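Local coordinates for protein PBP5 (Haemophilus influenzae, PDB 3A3J) that removes the terminal D-alanine from cell-wall peptide precursors as a serine D,D-carboxypeptidase of the penicillin-binding protein class, at residues Q317-V322 against A334-M339; I96-N101 against I182-R187. All blocks are in the same frame, centred on the assembly; numbering follows the deposited sequence.

Contact 1 (Q317-V322 against A334-M339); sequences QVIGKV and ANLQVM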
# COMPACT_ATOMS: atom_id res chain seq x y z
N GLN A 317 3.60 5.22 -27.67
CA GLN A 317 4.88 5.89 -27.60
C GLN A 317 4.83 7.17 -26.77
O GLN A 317 3.91 7.97 -26.90
CB GLN A 317 5.35 6.19 -29.03
CG GLN A 317 6.72 6.84 -29.11
CD GLN A 317 7.16 6.99 -30.58
OE1 GLN A 317 6.60 6.37 -31.50
NE2 GLN A 317 8.15 7.83 -30.79
N VAL A 318 5.82 7.35 -25.89
CA VAL A 318 5.94 8.56 -25.13
C VAL A 318 6.68 9.64 -25.91
O VAL A 318 7.88 9.52 -26.15
CB VAL A 318 6.70 8.33 -23.78
CG1 VAL A 318 6.93 9.63 -23.09
CG2 VAL A 318 5.93 7.34 -22.86
N ILE A 319 6.00 10.72 -26.24
CA ILE A 319 6.57 11.77 -27.04
C ILE A 319 6.67 13.05 -26.23
O ILE A 319 7.03 14.11 -26.75
CB ILE A 319 5.71 11.98 -28.31
CG1 ILE A 319 4.21 11.98 -27.98
CG2 ILE A 319 5.91 10.81 -29.25
CD1 ILE A 319 3.71 13.20 -27.21
N GLY A 320 6.38 13.00 -24.93
CA GLY A 320 6.43 14.24 -24.14
C GLY A 320 5.77 14.12 -22.77
O GLY A 320 5.57 13.02 -22.27
N LYS A 321 5.39 15.25 -22.21
CA LYS A 321 4.94 15.34 -20.84
C LYS A 321 3.78 16.34 -20.72
O LYS A 321 3.73 17.32 -21.46
CB LYS A 321 6.12 15.84 -20.01
CG LYS A 321 6.25 15.17 -18.64
CD LYS A 321 7.02 13.86 -18.67
CE LYS A 321 7.16 13.29 -17.25
NZ LYS A 321 8.14 12.18 -17.15
N VAL A 322 2.84 16.09 -19.83
CA VAL A 322 1.91 17.14 -19.44
C VAL A 322 2.44 17.72 -18.16
O VAL A 322 2.77 16.98 -17.24
CB VAL A 322 0.48 16.65 -19.18
CG1 VAL A 322 -0.44 17.83 -18.95
CG2 VAL A 322 -0.02 15.85 -20.31
N ALA A 334 3.35 14.19 -16.01
CA ALA A 334 2.93 12.85 -16.39
C ALA A 334 3.16 12.69 -17.89
O ALA A 334 2.96 13.62 -18.65
CB ALA A 334 1.48 12.69 -16.12
N ASN A 335 3.52 11.49 -18.31
CA ASN A 335 3.82 11.24 -19.69
C ASN A 335 2.65 11.48 -20.61
O ASN A 335 1.52 11.35 -20.22
CB ASN A 335 4.37 9.83 -19.89
CG ASN A 335 5.69 9.66 -19.24
OD1 ASN A 335 6.39 10.64 -18.93
ND2 ASN A 335 6.06 8.42 -19.01
N LEU A 336 2.96 11.83 -21.85
CA LEU A 336 1.95 12.00 -22.89
C LEU A 336 2.33 11.03 -23.98
O LEU A 336 3.48 10.97 -24.39
CB LEU A 336 2.05 13.41 -23.41
CG LEU A 336 1.00 13.92 -24.37
CD1 LEU A 336 -0.40 13.83 -23.81
CD2 LEU A 336 1.38 15.39 -24.64
N GLN A 337 1.36 10.29 -24.48
CA GLN A 337 1.67 9.28 -25.46
C GLN A 337 0.88 9.43 -26.73
O GLN A 337 -0.19 10.05 -26.78
CB GLN A 337 1.42 7.85 -24.91
CG GLN A 337 2.09 7.51 -23.58
CD GLN A 337 1.37 6.32 -22.91
OE1 GLN A 337 0.41 6.52 -22.16
NE2 GLN A 337 1.77 5.09 -23.26
N VAL A 338 1.43 8.84 -27.78
CA VAL A 338 0.75 8.74 -29.05
C VAL A 338 -0.33 7.63 -28.88
O VAL A 338 -0.06 6.58 -28.28
CB VAL A 338 1.83 8.38 -30.14
CG1 VAL A 338 1.20 7.96 -31.48
CG2 VAL A 338 2.88 9.55 -30.28
N MET A 339 -1.52 7.85 -29.38
CA MET A 339 -2.67 6.98 -29.10
C MET A 339 -2.97 6.02 -30.24
O MET A 339 -3.57 4.97 -30.03
CB MET A 339 -3.93 7.80 -28.86
CG MET A 339 -3.78 8.83 -27.80
SD MET A 339 -3.40 8.13 -26.15
CE MET A 339 -1.65 7.95 -26.18

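Contact 2 (I96-N101 against I182-R187); sequences IVVSGN and IKQPNR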
# COMPACT_ATOMS: atom_id res chain seq x y z
N ILE A 96 -4.45 -11.60 9.30
CA ILE A 96 -4.91 -10.25 9.02
C ILE A 96 -5.59 -9.54 10.23
O ILE A 96 -5.11 -8.53 10.65
CB ILE A 96 -5.86 -10.23 7.87
CG1 ILE A 96 -5.09 -10.41 6.54
CG2 ILE A 96 -6.64 -8.87 7.91
CD1 ILE A 96 -6.07 -10.74 5.39
N VAL A 97 -6.62 -10.15 10.84
CA VAL A 97 -7.35 -9.53 12.00
C VAL A 97 -6.59 -9.56 13.32
O VAL A 97 -6.52 -8.53 14.01
CB VAL A 97 -8.75 -10.12 12.11
CG1 VAL A 97 -9.62 -9.37 13.17
CG2 VAL A 97 -9.39 -10.05 10.70
N VAL A 98 -5.95 -10.68 13.67
CA VAL A 98 -5.33 -10.74 14.99
C VAL A 98 -3.86 -11.02 14.99
O VAL A 98 -3.33 -11.41 16.01
CB VAL A 98 -6.04 -11.80 15.96
CG1 VAL A 98 -7.53 -11.42 16.12
CG2 VAL A 98 -5.96 -13.17 15.37
N SER A 99 -3.20 -10.87 13.84
CA SER A 99 -1.75 -11.04 13.77
C SER A 99 -1.30 -12.41 14.30
O SER A 99 -0.36 -12.49 15.12
CB SER A 99 -1.14 -9.97 14.63
OG SER A 99 -1.25 -8.78 13.92
N GLY A 100 -2.02 -13.46 13.94
CA GLY A 100 -1.69 -14.80 14.56
C GLY A 100 -0.33 -15.31 14.11
O GLY A 100 -0.15 -15.56 12.94
N ASN A 101 0.63 -15.43 15.02
CA ASN A 101 2.01 -15.91 14.64
C ASN A 101 2.06 -17.37 14.15
O ASN A 101 2.81 -17.74 13.19
CB ASN A 101 3.02 -15.64 15.75
CG ASN A 101 3.38 -14.19 15.80
OD1 ASN A 101 3.23 -13.48 14.80
ND2 ASN A 101 3.83 -13.71 16.94
N ILE A 182 -11.89 -18.88 20.96
CA ILE A 182 -11.31 -17.68 21.48
C ILE A 182 -11.69 -16.53 20.48
O ILE A 182 -11.59 -16.67 19.25
CB ILE A 182 -9.81 -17.82 21.52
CG1 ILE A 182 -9.41 -19.17 22.15
CG2 ILE A 182 -9.16 -16.61 22.20
CD1 ILE A 182 -9.22 -19.13 23.60
N LYS A 183 -12.22 -15.43 21.05
CA LYS A 183 -12.60 -14.26 20.32
C LYS A 183 -11.55 -13.21 20.57
O LYS A 183 -11.24 -12.90 21.71
CB LYS A 183 -13.94 -13.77 20.84
CG LYS A 183 -14.54 -12.73 19.92
CD LYS A 183 -15.71 -12.04 20.54
CE LYS A 183 -16.68 -11.79 19.44
NZ LYS A 183 -17.54 -10.67 19.92
N GLN A 184 -10.91 -12.69 19.52
CA GLN A 184 -9.97 -11.61 19.81
C GLN A 184 -10.29 -10.42 18.87
O GLN A 184 -10.86 -10.58 17.76
CB GLN A 184 -8.51 -12.09 19.67
CG GLN A 184 -8.16 -13.47 20.34
CD GLN A 184 -6.72 -13.91 19.98
OE1 GLN A 184 -5.77 -13.62 20.71
NE2 GLN A 184 -6.55 -14.51 18.81
N PRO A 185 -9.93 -9.23 19.32
CA PRO A 185 -10.29 -8.02 18.53
C PRO A 185 -9.19 -7.65 17.51
O PRO A 185 -8.03 -7.83 17.79
CB PRO A 185 -10.37 -6.89 19.61
CG PRO A 185 -9.37 -7.30 20.66
CD PRO A 185 -9.36 -8.92 20.64
N ASN A 186 -9.56 -7.09 16.37
CA ASN A 186 -8.61 -6.22 15.65
C ASN A 186 -7.98 -5.15 16.55
O ASN A 186 -8.67 -4.50 17.31
CB ASN A 186 -9.34 -5.63 14.48
CG ASN A 186 -8.38 -5.11 13.46
OD1 ASN A 186 -7.39 -4.53 13.80
ND2 ASN A 186 -8.66 -5.36 12.21
N ARG A 187 -6.67 -5.00 16.57
CA ARG A 187 -6.08 -4.00 17.46
C ARG A 187 -6.07 -2.57 16.88
O ARG A 187 -5.56 -1.66 17.51
CB ARG A 187 -4.66 -4.41 17.81
CG ARG A 187 -4.59 -5.81 18.62
CD ARG A 187 -5.38 -5.63 20.00
NE ARG A 187 -5.51 -6.87 20.77
CZ ARG A 187 -5.97 -6.94 22.04
NH1 ARG A 187 -6.32 -5.85 22.74
NH2 ARG A 187 -6.10 -8.13 22.60
O HOH W 1 -6.05 -5.87 10.19
O HOH W 2 -4.83 -6.86 15.24

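Contact 1 (Q317-V322 against A334-M339)
Val-318 to Val-322 and Ala-334 to Val-338 run antiparallel, their axes 4.2 Å apart at closest approach and 140° between directions, with a classic beta bulge in which Ile-319 and Gly-320 both face Leu-336. Two backbone bonds are the evidence for the bulge: Ile-319 N donates to Leu-336 O at 3.1 Å, and Leu-336 N donates to Gly-320 O. Gly-320 takes a backbone conformation that residues bearing a side chain rarely adopt. The pairing continues on both sides of the bulge, through Val-338 N to Gln-317 O and through Val-322 N to Ala-334 O at 2.7 Å.

Ile-319 sets CG1 between its backbone N and carbonyl carbon (chi1 44°), and CD1 lies 4.0 Å from Leu-336 CG. Its CG2 presses on Val-338 CG2 at 3.4 Å, tighter than normal van der Waals contact. Leu-336 CD1 lies 4.1 Å from Val-322 CG2, on the face that also carries Ala-334. Leu-336 also meets Tyr-302 and Leu-280 of the flanking strands 299-304 and 277-281.

Val-318 and Gln-337 share the other face, with Val-318 CG2 3.9 Å from Gln-337 CG. Lys-321 and Asn-335 diverge at CB but meet at their ends: the lysine chain bends at chi2 (85°) and brings NZ to 2.9 Å from Asn-335 OD1. The hairpin thus buries Ile-319, Val-322, Leu-336 and Val-338, while an amine-amide bond ties the strands through two partly exposed residues.

Contact 2 (I96-N101 against I182-R187)
With CG1 anti to the carbonyl carbon (chi1 -59°), Val-98 turns that methyl onto Gln-184 CB at 3.7 Å and its CG2 toward the amide end of the same residue. Gln-184 has chi1 -46° and an extended chain beyond CG, which carries NE2 across to 3.7 Å from Val-98 CG2; that nitrogen finds its hydrogen-bond partner in Lys-77 O. The two side chains cross at about a right angle. Val-97 places CG1 4.0 Å from Asn-186 CB, again nearly perpendicular.

Direct polar contact is limited to a CA-H...O approach, Asn-186 CA to Val-97 O at 3.5 Å, with a nearly linear angle at H of 162°. One water makes a firm link, donating to Val-97 O at 2.7 Å and accepting from Arg-187 N at 2.9 Å. A second makes a weaker one: it donates to Ile-96 O and weakly accepts from Asn-186 ND2, whose main partner is Glu-174 O.

Ile-96 O also receives Lys-202 NZ, the probable substrate-binding lysine. The contact borders a site typical of penicillin-recognising serine enzymes, in which the SGN motif, Ser-99, Gly-100 and Asn-101, follows helix 88-98 and the lysine of a KTG-type motif, Lys-202, lies close by.

How the contacts relate
Contact 1 and contact 2 belong to different parts of the chain: 317-322 with 334-339 lies in the C-terminal domain, 96-101 with 182-187 in the carboxypeptidase domain. Their centres are 47 Å apart and their nearest atoms about 33 Å, on opposite sides of the chain's centre, so neither can touch the other. Contact 2 borders the probable active site: the side chain of Val-98 is about 8 Å from that of Lys-39, and that of Asn-186 about 7 Å from that of Lys-202. Contact 1 lies away from these residues. A bound sulfate ion, probably from the crystallisation liquor, sits about 3 Å from the side chain of Arg-187 in contact 2.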